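Local atomic coordinates of dihydropteroate synthase (Burkholderia cenocepacia, PDB entry 2Y5S), a protein that probably catalyses the condensation of para-aminobenzoate with 6-hydroxymethyl-7,8-dihydropterin diphosphate to give 7,8-dihydropteroate, the immediate precursor of folate derivatives. Residues C144-L149 with F196-A201; I190-G195 with R224-L229. All coordinates share one frame; numbering follows the deposited sequence.

Contact 1: residues C144-L149 with F196-A201. With 78H (7,8-dihydropteroate), chain P; EDO (1,2-ethanediol), chain V.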
ATOM      1  N   CYS B 144     -24.164   4.591  -7.813  1.00 19.38           N
ATOM      2  CA  CYS B 144     -23.200   5.230  -6.924  1.00 18.99           C
ATOM      3  C   CYS B 144     -23.465   6.729  -6.890  1.00 18.34           C
ATOM      4  O   CYS B 144     -23.296   7.427  -7.894  1.00 18.03           O
ATOM      5  CB  CYS B 144     -21.776   4.989  -7.357  1.00 18.62           C
ATOM      6  SG  CYS B 144     -20.563   5.804  -6.265  1.00 20.90           S
ATOM      7  N   ALA B 145     -23.896   7.194  -5.729  1.00 17.51           N
ATOM      8  CA  ALA B 145     -24.120   8.619  -5.467  1.00 17.43           C
ATOM      9  C   ALA B 145     -22.839   9.175  -4.871  1.00 16.95           C
ATOM     10  O   ALA B 145     -22.443   8.785  -3.768  1.00 17.07           O
ATOM     11  CB  ALA B 145     -25.282   8.784  -4.479  1.00 17.91           C
ATOM     12  N   MET B 146     -22.171  10.055  -5.605  1.00 17.09           N
ATOM     13  CA  MET B 146     -20.949  10.689  -5.127  1.00 16.92           C
ATOM     14  C   MET B 146     -21.251  12.049  -4.535  1.00 18.50           C
ATOM     15  O   MET B 146     -22.238  12.697  -4.923  1.00 18.67           O
ATOM     16  CB  MET B 146     -19.968  10.861  -6.285  1.00 16.76           C
ATOM     17  CG  MET B 146     -18.522  11.099  -5.870  1.00 15.52           C
ATOM     18  SD  MET B 146     -17.491  11.605  -7.254  1.00 15.97           S
ATOM     19  CE  MET B 146     -17.887  13.370  -7.302  1.00 15.40           C
ATOM     20  N   HIS B 147     -20.384  12.489  -3.623  1.00 18.54           N
ATOM     21  CA  HIS B 147     -20.407  13.855  -3.118  1.00 19.90           C
ATOM     22  C   HIS B 147     -19.489  14.771  -3.932  1.00 20.42           C
ATOM     23  O   HIS B 147     -18.294  14.507  -4.086  1.00 18.42           O
ATOM     24  CB  HIS B 147     -19.970  13.904  -1.644  1.00 19.94           C
ATOM     25  CG  HIS B 147     -19.872  15.294  -1.097  1.00 21.57           C
ATOM     26  ND1 HIS B 147     -18.748  16.083  -1.251  1.00 21.47           N
ATOM     27  CD2 HIS B 147     -20.765  16.042  -0.407  1.00 22.86           C
ATOM     28  CE1 HIS B 147     -18.963  17.258  -0.693  1.00 23.07           C
ATOM     29  NE2 HIS B 147     -20.172  17.256  -0.162  1.00 23.97           N
ATOM     30  N   MET B 148     -20.066  15.857  -4.431  1.00 21.77           N
ATOM     31  CA  MET B 148     -19.307  16.921  -5.050  1.00 24.04           C
ATOM     32  C   MET B 148     -19.912  18.206  -4.535  1.00 25.72           C
ATOM     33  O   MET B 148     -21.142  18.336  -4.450  1.00 26.43           O
ATOM     34  CB  MET B 148     -19.366  16.836  -6.584  1.00 24.23           C
ATOM     35  CG  MET B 148     -18.830  18.069  -7.314  1.00 27.96           C
ATOM     36  SD  MET B 148     -18.806  17.955  -9.121  1.00 33.15           S
ATOM     37  CE  MET B 148     -20.368  17.155  -9.375  1.00 27.35           C
ATOM     38  N   LEU B 149     -19.066  19.153  -4.154  1.00 27.02           N
ATOM     39  CA  LEU B 149     -19.564  20.456  -3.739  1.00 29.15           C
ATOM     40  C   LEU B 149     -19.789  21.276  -5.010  1.00 30.05           C
ATOM     41  O   LEU B 149     -18.869  21.469  -5.793  1.00 30.21           O
ATOM     42  CB  LEU B 149     -18.565  21.143  -2.797  1.00 30.31           C
ATOM     43  CG  LEU B 149     -19.127  22.034  -1.692  1.00 33.68           C
ATOM     44  CD1 LEU B 149     -20.095  21.244  -0.806  1.00 36.94           C
ATOM     45  CD2 LEU B 149     -17.991  22.602  -0.870  1.00 33.85           C
ATOM     46  N   PHE B 196     -13.478  12.140  -3.696  1.00 15.67           N
ATOM     47  CA  PHE B 196     -12.152  12.669  -3.535  1.00 15.80           C
ATOM     48  C   PHE B 196     -11.790  13.602  -4.700  1.00 16.74           C
ATOM     49  O   PHE B 196     -11.956  13.234  -5.854  1.00 16.14           O
ATOM     50  CB  PHE B 196     -11.139  11.522  -3.445  1.00 15.46           C
ATOM     51  CG  PHE B 196     -11.235  10.751  -2.187  1.00 14.66           C
ATOM     52  CD1 PHE B 196     -10.831  11.311  -1.000  1.00 16.72           C
ATOM     53  CD2 PHE B 196     -11.764   9.453  -2.178  1.00 15.77           C
ATOM     54  CE1 PHE B 196     -10.948  10.610   0.190  1.00 15.87           C
ATOM     55  CE2 PHE B 196     -11.871   8.745  -0.999  1.00 15.77           C
ATOM     56  CZ  PHE B 196     -11.466   9.332   0.189  1.00 15.44           C
ATOM     57  N   GLY B 197     -11.315  14.801  -4.373  1.00 17.90           N
ATOM     58  CA  GLY B 197     -10.871  15.766  -5.364  1.00 19.15           C
ATOM     59  C   GLY B 197     -12.004  16.598  -5.948  1.00 20.49           C
ATOM     60  O   GLY B 197     -11.774  17.345  -6.894  1.00 21.47           O
ATOM     61  N   PHE B 198     -13.216  16.488  -5.403  1.00 20.11           N
ATOM     62  CA  PHE B 198     -14.366  17.261  -5.934  1.00 20.64           C
ATOM     63  C   PHE B 198     -14.866  18.320  -4.939  1.00 22.02           C
ATOM     64  O   PHE B 198     -15.788  18.071  -4.137  1.00 21.13           O
ATOM     65  CB  PHE B 198     -15.514  16.333  -6.294  1.00 20.19           C
ATOM     66  CG  PHE B 198     -15.285  15.499  -7.523  1.00 19.12           C
ATOM     67  CD1 PHE B 198     -15.673  15.968  -8.779  1.00 22.72           C
ATOM     68  CD2 PHE B 198     -14.713  14.225  -7.429  1.00 19.44           C
ATOM     69  CE1 PHE B 198     -15.492  15.187  -9.925  1.00 22.05           C
ATOM     70  CE2 PHE B 198     -14.521  13.441  -8.561  1.00 21.12           C
ATOM     71  CZ  PHE B 198     -14.915  13.920  -9.813  1.00 22.51           C
ATOM     72  N   GLY B 199     -14.264  19.509  -5.000  1.00 23.23           N
ATOM     73  CA  GLY B 199     -14.607  20.600  -4.090  1.00 23.74           C
ATOM     74  C   GLY B 199     -14.028  20.407  -2.694  1.00 24.21           C
ATOM     75  O   GLY B 199     -14.673  20.728  -1.696  1.00 25.19           O
ATOM     76  N   LYS B 200     -12.818  19.859  -2.623  1.00 23.53           N
ATOM     77  CA  LYS B 200     -12.145  19.587  -1.348  1.00 22.91           C
ATOM     78  C   LYS B 200     -10.784  20.255  -1.340  1.00 22.26           C
ATOM     79  O   LYS B 200     -10.119  20.292  -2.368  1.00 21.83           O
ATOM     80  CB  LYS B 200     -11.960  18.084  -1.155  1.00 21.97           C
ATOM     81  CG  LYS B 200     -13.195  17.352  -0.619  1.00 23.17           C
ATOM     82  CD  LYS B 200     -13.924  16.627  -1.657  1.00 22.34           C
ATOM     83  CE  LYS B 200     -15.295  16.175  -1.176  1.00 22.75           C
ATOM     84  NZ  LYS B 200     -16.156  15.816  -2.336  1.00 17.56           N
ATOM     85  N   ALA B 201     -10.371  20.791  -0.196  1.00 22.37           N
ATOM     86  CA  ALA B 201      -8.979  21.219  -0.027  1.00 22.37           C
ATOM     87  C   ALA B 201      -8.070  20.018  -0.356  1.00 21.12           C
ATOM     88  O   ALA B 201      -8.254  18.927   0.201  1.00 19.08           O
ATOM     89  CB  ALA B 201      -8.729  21.754   1.392  1.00 22.67           C
TER
HETATM   90  O4  78H P1293     -13.728   9.588  -7.462  1.00 34.32           O
HETATM   91  C4  78H P1293     -14.602   9.286  -8.276  1.00 33.75           C
HETATM   92  C5  78H P1293     -14.552   9.717  -9.618  1.00 33.81           C
HETATM   93  N3  78H P1293     -15.694   8.509  -7.860  1.00 33.09           N
HETATM   94  C9  78H P1293     -15.614   9.338 -10.472  1.00 32.47           C
HETATM   95  N5  78H P1293     -13.496  10.428 -10.089  1.00 30.96           N
HETATM   96  C2  78H P1293     -16.745   8.184  -8.773  1.00 32.73           C
HETATM   97  N8  78H P1293     -15.619   9.726 -11.805  1.00 31.24           N
HETATM   98  N1  78H P1293     -16.657   8.598 -10.047  1.00 31.27           N
HETATM   99  C6  78H P1293     -13.473  10.870 -11.362  1.00 33.66           C
HETATM  100  N2  78H P1293     -17.811   7.477  -8.367  1.00 27.86           N
HETATM  101  C7  78H P1293     -14.654  10.702 -12.323  1.00 31.82           C
HETATM  102  C10 78H P1293     -12.269  11.594 -11.894  1.00 34.51           C
HETATM  103  N11 78H P1293     -12.337  13.019 -11.550  1.00 36.12           N
HETATM  104  C15 78H P1293     -11.277  13.594 -10.998  1.00 35.01           C
HETATM  105  C16 78H P1293     -11.404  14.360  -9.844  1.00 33.81           C
HETATM  106  C17 78H P1293     -10.029  13.390 -11.587  1.00 34.81           C
HETATM  107  C18 78H P1293     -10.281  14.943  -9.283  1.00 33.62           C
HETATM  108  C19 78H P1293      -8.902  13.975 -11.024  1.00 34.77           C
HETATM  109  C20 78H P1293      -9.031  14.754  -9.876  1.00 34.01           C
HETATM  110  C21 78H P1293      -7.785  15.373  -9.234  1.00 32.75           C
HETATM  111  O22 78H P1293      -7.922  15.796  -8.083  1.00 32.52           O
HETATM  112  O23 78H P1293      -6.687  15.304  -9.827  1.00 34.41           O
HETATM  113  C1  EDO V1299     -24.241  20.224  -1.452  1.00 40.46           C
HETATM  114  O1  EDO V1299     -23.550  20.653  -0.277  1.00 42.64           O
HETATM  115  C2  EDO V1299     -23.205  19.684  -2.424  1.00 38.63           C
HETATM  116  O2  EDO V1299     -23.179  20.505  -3.590  1.00 35.50           O
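M148 and F198 mark the closest backbone approach, their CA atoms 5.0 Å apart, where the end of strand 142-146 of the TIM barrel and the loop continuing it meet the loop after strand 190-193. The backbones stay as near at L149 and G199, but the link is weak, with L149 N donating to F198 O over 3.5 Å. The side chains supply firmer evidence of contact. M146, with CG anti to the backbone N (chi1 -162°) and its chain bent at chi3, lays CE over one face of the F198 ring. That methyl sits 3.4 Å from the F198 ring centroid and 17° off the normal, a CH-pi contact, and M146 SD adds an oblique Met-aromatic one. C16 of 7,8-dihydropteroate lies over the opposite face, off its centre, so F198 is a wall of the product pocket backed by M146. M148 SD comes obliquely to F198 CD1 at 3.7 Å. Four acceptors surround the buried amine of K200, so its three hydrogens must be shared among them: P194 O, G195 O, F198 O, 2.9 Å from K200 NZ, and the H147 ring. K200 NZ donates to H147 ND1 at 2.8 Å, 2° out of the ring plane.

Contact 2: residues I190-G195 with R224-L229. With 78H (7,8-dihydropteroate), chain P.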
ATOM      1  N   ILE B 190     -27.826   0.830  -3.839  1.00 20.22           N
ATOM      2  CA  ILE B 190     -27.133   2.097  -3.644  1.00 19.74           C
ATOM      3  C   ILE B 190     -25.786   1.907  -2.954  1.00 19.38           C
ATOM      4  O   ILE B 190     -25.677   1.243  -1.919  1.00 20.35           O
ATOM      5  CB  ILE B 190     -27.998   3.094  -2.814  1.00 20.06           C
ATOM      6  CG1 ILE B 190     -29.346   3.356  -3.522  1.00 21.62           C
ATOM      7  CG2 ILE B 190     -27.250   4.437  -2.616  1.00 20.31           C
ATOM      8  CD1 ILE B 190     -30.438   3.995  -2.637  1.00 20.96           C
ATOM      9  N   CYS B 191     -24.758   2.504  -3.543  1.00 19.02           N
ATOM     10  CA  CYS B 191     -23.493   2.707  -2.860  1.00 18.78           C
ATOM     11  C   CYS B 191     -23.184   4.186  -2.877  1.00 17.98           C
ATOM     12  O   CYS B 191     -23.844   4.952  -3.585  1.00 18.47           O
ATOM     13  CB  CYS B 191     -22.365   1.908  -3.491  1.00 18.59           C
ATOM     14  SG  CYS B 191     -21.922   2.315  -5.169  1.00 22.02           S
ATOM     15  N   VAL B 192     -22.231   4.595  -2.047  1.00 17.56           N
ATOM     16  CA  VAL B 192     -21.884   6.006  -1.916  1.00 17.36           C
ATOM     17  C   VAL B 192     -20.380   6.213  -2.068  1.00 17.02           C
ATOM     18  O   VAL B 192     -19.570   5.289  -1.861  1.00 16.99           O
ATOM     19  CB  VAL B 192     -22.314   6.554  -0.556  1.00 18.43           C
ATOM     20  CG1 VAL B 192     -23.828   6.384  -0.355  1.00 18.89           C
ATOM     21  CG2 VAL B 192     -21.512   5.876   0.577  1.00 18.88           C
ATOM     22  N   ASP B 193     -20.010   7.448  -2.369  1.00 16.78           N
ATOM     23  CA  ASP B 193     -18.630   7.805  -2.646  1.00 16.13           C
ATOM     24  C   ASP B 193     -18.389   9.242  -2.162  1.00 16.49           C
ATOM     25  O   ASP B 193     -19.119  10.161  -2.555  1.00 16.36           O
ATOM     26  CB  ASP B 193     -18.431   7.685  -4.152  1.00 16.21           C
ATOM     27  CG  ASP B 193     -17.044   8.036  -4.618  1.00 16.28           C
ATOM     28  OD1 ASP B 193     -16.272   8.689  -3.900  1.00 17.96           O
ATOM     29  OD2 ASP B 193     -16.755   7.689  -5.787  1.00 18.39           O
ATOM     30  N   PRO B 194     -17.359   9.448  -1.323  1.00 15.78           N
ATOM     31  CA  PRO B 194     -17.106  10.785  -0.755  1.00 16.21           C
ATOM     32  C   PRO B 194     -16.544  11.808  -1.733  1.00 16.18           C
ATOM     33  O   PRO B 194     -16.423  13.002  -1.385  1.00 16.77           O
ATOM     34  CB  PRO B 194     -16.079  10.501   0.347  1.00 16.29           C
ATOM     35  CG  PRO B 194     -15.365   9.274  -0.153  1.00 14.78           C
ATOM     36  CD  PRO B 194     -16.462   8.437  -0.736  1.00 15.32           C
ATOM     37  N   GLY B 195     -16.177  11.357  -2.934  1.00 15.79           N
ATOM     38  CA  GLY B 195     -15.837  12.266  -4.015  1.00 15.93           C
ATOM     39  C   GLY B 195     -14.512  12.949  -3.822  1.00 15.86           C
ATOM     40  O   GLY B 195     -14.402  14.184  -3.833  1.00 16.93           O
ATOM     41  N   ARG B 224     -26.951  -1.310   8.455  1.00 34.60           N
ATOM     42  CA  ARG B 224     -25.651  -1.412   7.821  1.00 32.87           C
ATOM     43  C   ARG B 224     -25.375  -0.116   7.075  1.00 30.61           C
ATOM     44  O   ARG B 224     -26.266   0.459   6.435  1.00 29.75           O
ATOM     45  CB  ARG B 224     -25.593  -2.567   6.809  1.00 33.12           C
ATOM     46  CG  ARG B 224     -25.428  -3.984   7.384  1.00 36.78           C
ATOM     47  CD  ARG B 224     -24.284  -4.708   6.650  1.00 41.10           C
ATOM     48  NE  ARG B 224     -24.608  -6.069   6.205  1.00 45.50           N
ATOM     49  CZ  ARG B 224     -23.701  -6.948   5.764  1.00 46.02           C
ATOM     50  NH1 ARG B 224     -22.414  -6.625   5.706  1.00 44.07           N
ATOM     51  NH2 ARG B 224     -24.083  -8.160   5.371  1.00 47.80           N
ATOM     52  N   ALA B 225     -24.125   0.316   7.115  1.00 28.68           N
ATOM     53  CA  ALA B 225     -23.691   1.439   6.306  1.00 26.94           C
ATOM     54  C   ALA B 225     -23.822   1.098   4.812  1.00 25.33           C
ATOM     55  O   ALA B 225     -23.579  -0.035   4.395  1.00 24.44           O
ATOM     56  CB  ALA B 225     -22.254   1.803   6.660  1.00 26.20           C
ATOM     57  N   TYR B 226     -24.224   2.083   4.015  1.00 24.38           N
ATOM     58  CA  TYR B 226     -24.100   1.982   2.552  1.00 22.47           C
ATOM     59  C   TYR B 226     -22.642   1.627   2.191  1.00 21.10           C
ATOM     60  O   TYR B 226     -21.695   2.177   2.772  1.00 21.42           O
ATOM     61  CB  TYR B 226     -24.541   3.286   1.880  1.00 21.69           C
ATOM     62  CG  TYR B 226     -26.051   3.478   1.851  1.00 22.18           C
ATOM     63  CD1 TYR B 226     -26.836   2.852   0.884  1.00 21.38           C
ATOM     64  CD2 TYR B 226     -26.698   4.282   2.791  1.00 24.45           C
ATOM     65  CE1 TYR B 226     -28.219   3.019   0.856  1.00 22.74           C
ATOM     66  CE2 TYR B 226     -28.085   4.440   2.780  1.00 24.47           C
ATOM     67  CZ  TYR B 226     -28.839   3.807   1.812  1.00 23.48           C
ATOM     68  OH  TYR B 226     -30.207   3.950   1.791  1.00 22.26           O
ATOM     69  N   PRO B 227     -22.448   0.663   1.276  1.00 20.32           N
ATOM     70  CA  PRO B 227     -21.081   0.341   0.887  1.00 18.97           C
ATOM     71  C   PRO B 227     -20.440   1.497   0.137  1.00 18.26           C
ATOM     72  O   PRO B 227     -21.141   2.258  -0.548  1.00 18.13           O
ATOM     73  CB  PRO B 227     -21.251  -0.880  -0.001  1.00 19.40           C
ATOM     74  CG  PRO B 227     -22.593  -0.695  -0.623  1.00 19.62           C
ATOM     75  CD  PRO B 227     -23.429  -0.112   0.492  1.00 20.67           C
ATOM     76  N   ILE B 228     -19.116   1.624   0.281  1.00 17.11           N
ATOM     77  CA  ILE B 228     -18.358   2.787  -0.185  1.00 16.15           C
ATOM     78  C   ILE B 228     -17.525   2.436  -1.409  1.00 16.25           C
ATOM     79  O   ILE B 228     -16.798   1.421  -1.411  1.00 15.70           O
ATOM     80  CB  ILE B 228     -17.398   3.280   0.889  1.00 16.64           C
ATOM     81  CG1 ILE B 228     -18.168   3.720   2.131  1.00 17.27           C
ATOM     82  CG2 ILE B 228     -16.479   4.435   0.369  1.00 15.02           C
ATOM     83  CD1 ILE B 228     -17.276   3.972   3.371  1.00 19.36           C
ATOM     84  N   LEU B 229     -17.677   3.256  -2.446  1.00 15.72           N
ATOM     85  CA  LEU B 229     -16.773   3.299  -3.580  1.00 16.03           C
ATOM     86  C   LEU B 229     -15.840   4.489  -3.389  1.00 16.13           C
ATOM     87  O   LEU B 229     -16.303   5.597  -3.114  1.00 16.66           O
ATOM     88  CB  LEU B 229     -17.570   3.440  -4.871  1.00 16.30           C
ATOM     89  CG  LEU B 229     -16.814   3.298  -6.212  1.00 18.57           C
ATOM     90  CD1 LEU B 229     -17.823   2.843  -7.292  1.00 21.30           C
ATOM     91  CD2 LEU B 229     -16.126   4.587  -6.645  1.00 19.97           C
TER
HETATM   92  O4  78H P1293     -13.728   9.588  -7.462  1.00 34.32           O
HETATM   93  C4  78H P1293     -14.602   9.286  -8.276  1.00 33.75           C
HETATM   94  C5  78H P1293     -14.552   9.717  -9.618  1.00 33.81           C
HETATM   95  N3  78H P1293     -15.694   8.509  -7.860  1.00 33.09           N
HETATM   96  C9  78H P1293     -15.614   9.338 -10.472  1.00 32.47           C
HETATM   97  N5  78H P1293     -13.496  10.428 -10.089  1.00 30.96           N
HETATM   98  C2  78H P1293     -16.745   8.184  -8.773  1.00 32.73           C
HETATM   99  N8  78H P1293     -15.619   9.726 -11.805  1.00 31.24           N
HETATM  100  N1  78H P1293     -16.657   8.598 -10.047  1.00 31.27           N
HETATM  101  C6  78H P1293     -13.473  10.870 -11.362  1.00 33.66           C
HETATM  102  N2  78H P1293     -17.811   7.477  -8.367  1.00 27.86           N
HETATM  103  C7  78H P1293     -14.654  10.702 -12.323  1.00 31.82           C
HETATM  104  C10 78H P1293     -12.269  11.594 -11.894  1.00 34.51           C
HETATM  105  N11 78H P1293     -12.337  13.019 -11.550  1.00 36.12           N
HETATM  106  C15 78H P1293     -11.277  13.594 -10.998  1.00 35.01           C
HETATM  107  C16 78H P1293     -11.404  14.360  -9.844  1.00 33.81           C
HETATM  108  C17 78H P1293     -10.029  13.390 -11.587  1.00 34.81           C
HETATM  109  C18 78H P1293     -10.281  14.943  -9.283  1.00 33.62           C
HETATM  110  C19 78H P1293      -8.902  13.975 -11.024  1.00 34.77           C
HETATM  111  C20 78H P1293      -9.031  14.754  -9.876  1.00 34.01           C
HETATM  112  C21 78H P1293      -7.785  15.373  -9.234  1.00 32.75           C
HETATM  113  O22 78H P1293      -7.922  15.796  -8.083  1.00 32.52           O
HETATM  114  O23 78H P1293      -6.687  15.304  -9.827  1.00 34.41           O
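V192 and I228 form a single parallel beta bridge, the join that closes the TIM barrel between its strands 190-193 and 229-230. Two bonds define it: V192 N donates to P227 O (3.0 Å, 165° at the hydrogen), and V192 O accepts from L229 N (2.8 Å). V192 O also receives a CA-H...O contact from I228 CA at 3.2 Å, so this carbonyl is held twice. Packing is close at both ends. At one, the Y226 ring turns its edge to the backbone, CD1 standing 3.4 Å from I190 O, while V192 CG1 rests on Y226 CB. At the other, the D193 carboxylate lies against the L229 carbonyl, D193 OD1 and L229 O being unbonded acceptors 3.2 Å apart. D193 CG is anti to the backbone N (chi1 179°), which carries the carboxylate toward the pterin. OD1 accepts from G195 N in an Asx turn, helping fix the group's rotation. Pterin N3 lies 2.5 Å from D193 OD2, a bond of doubtfully short length, and N2 gives OD2 a weak one. The loose side lies beyond Y226: partly exposed A225 and exposed R224, which touches a crystal neighbour, make no contact with 190-195. Helix 165-182 packs against I190, V192 and Y226, strand 142-146 pairs with 190-193, and strand 268-271 lies against L229.

In the fold
Contacts 1 and 2 have centres about 13 Å apart and share one parallel sheet, in which strands 142-146 and 190-193 are neighbours. Their segments interleave along the chain, in the order 144-149, 190-195, 196-201, 224-229, and the second runs directly into the third. A probable hydrogen bond from H147 N to D193 O (2.9 Å) ties the two contacts, and C144 CB packs on C191 SG. Strands 190-193 and 229-230 are the two ends of the parallel sheet, so contact 2 lies at the seam that completes the barrel. Both contacts touch 7,8-dihydropteroate, and the continuous run 190-201 contributes to both, its first half to the seam and its second to the pocket wall.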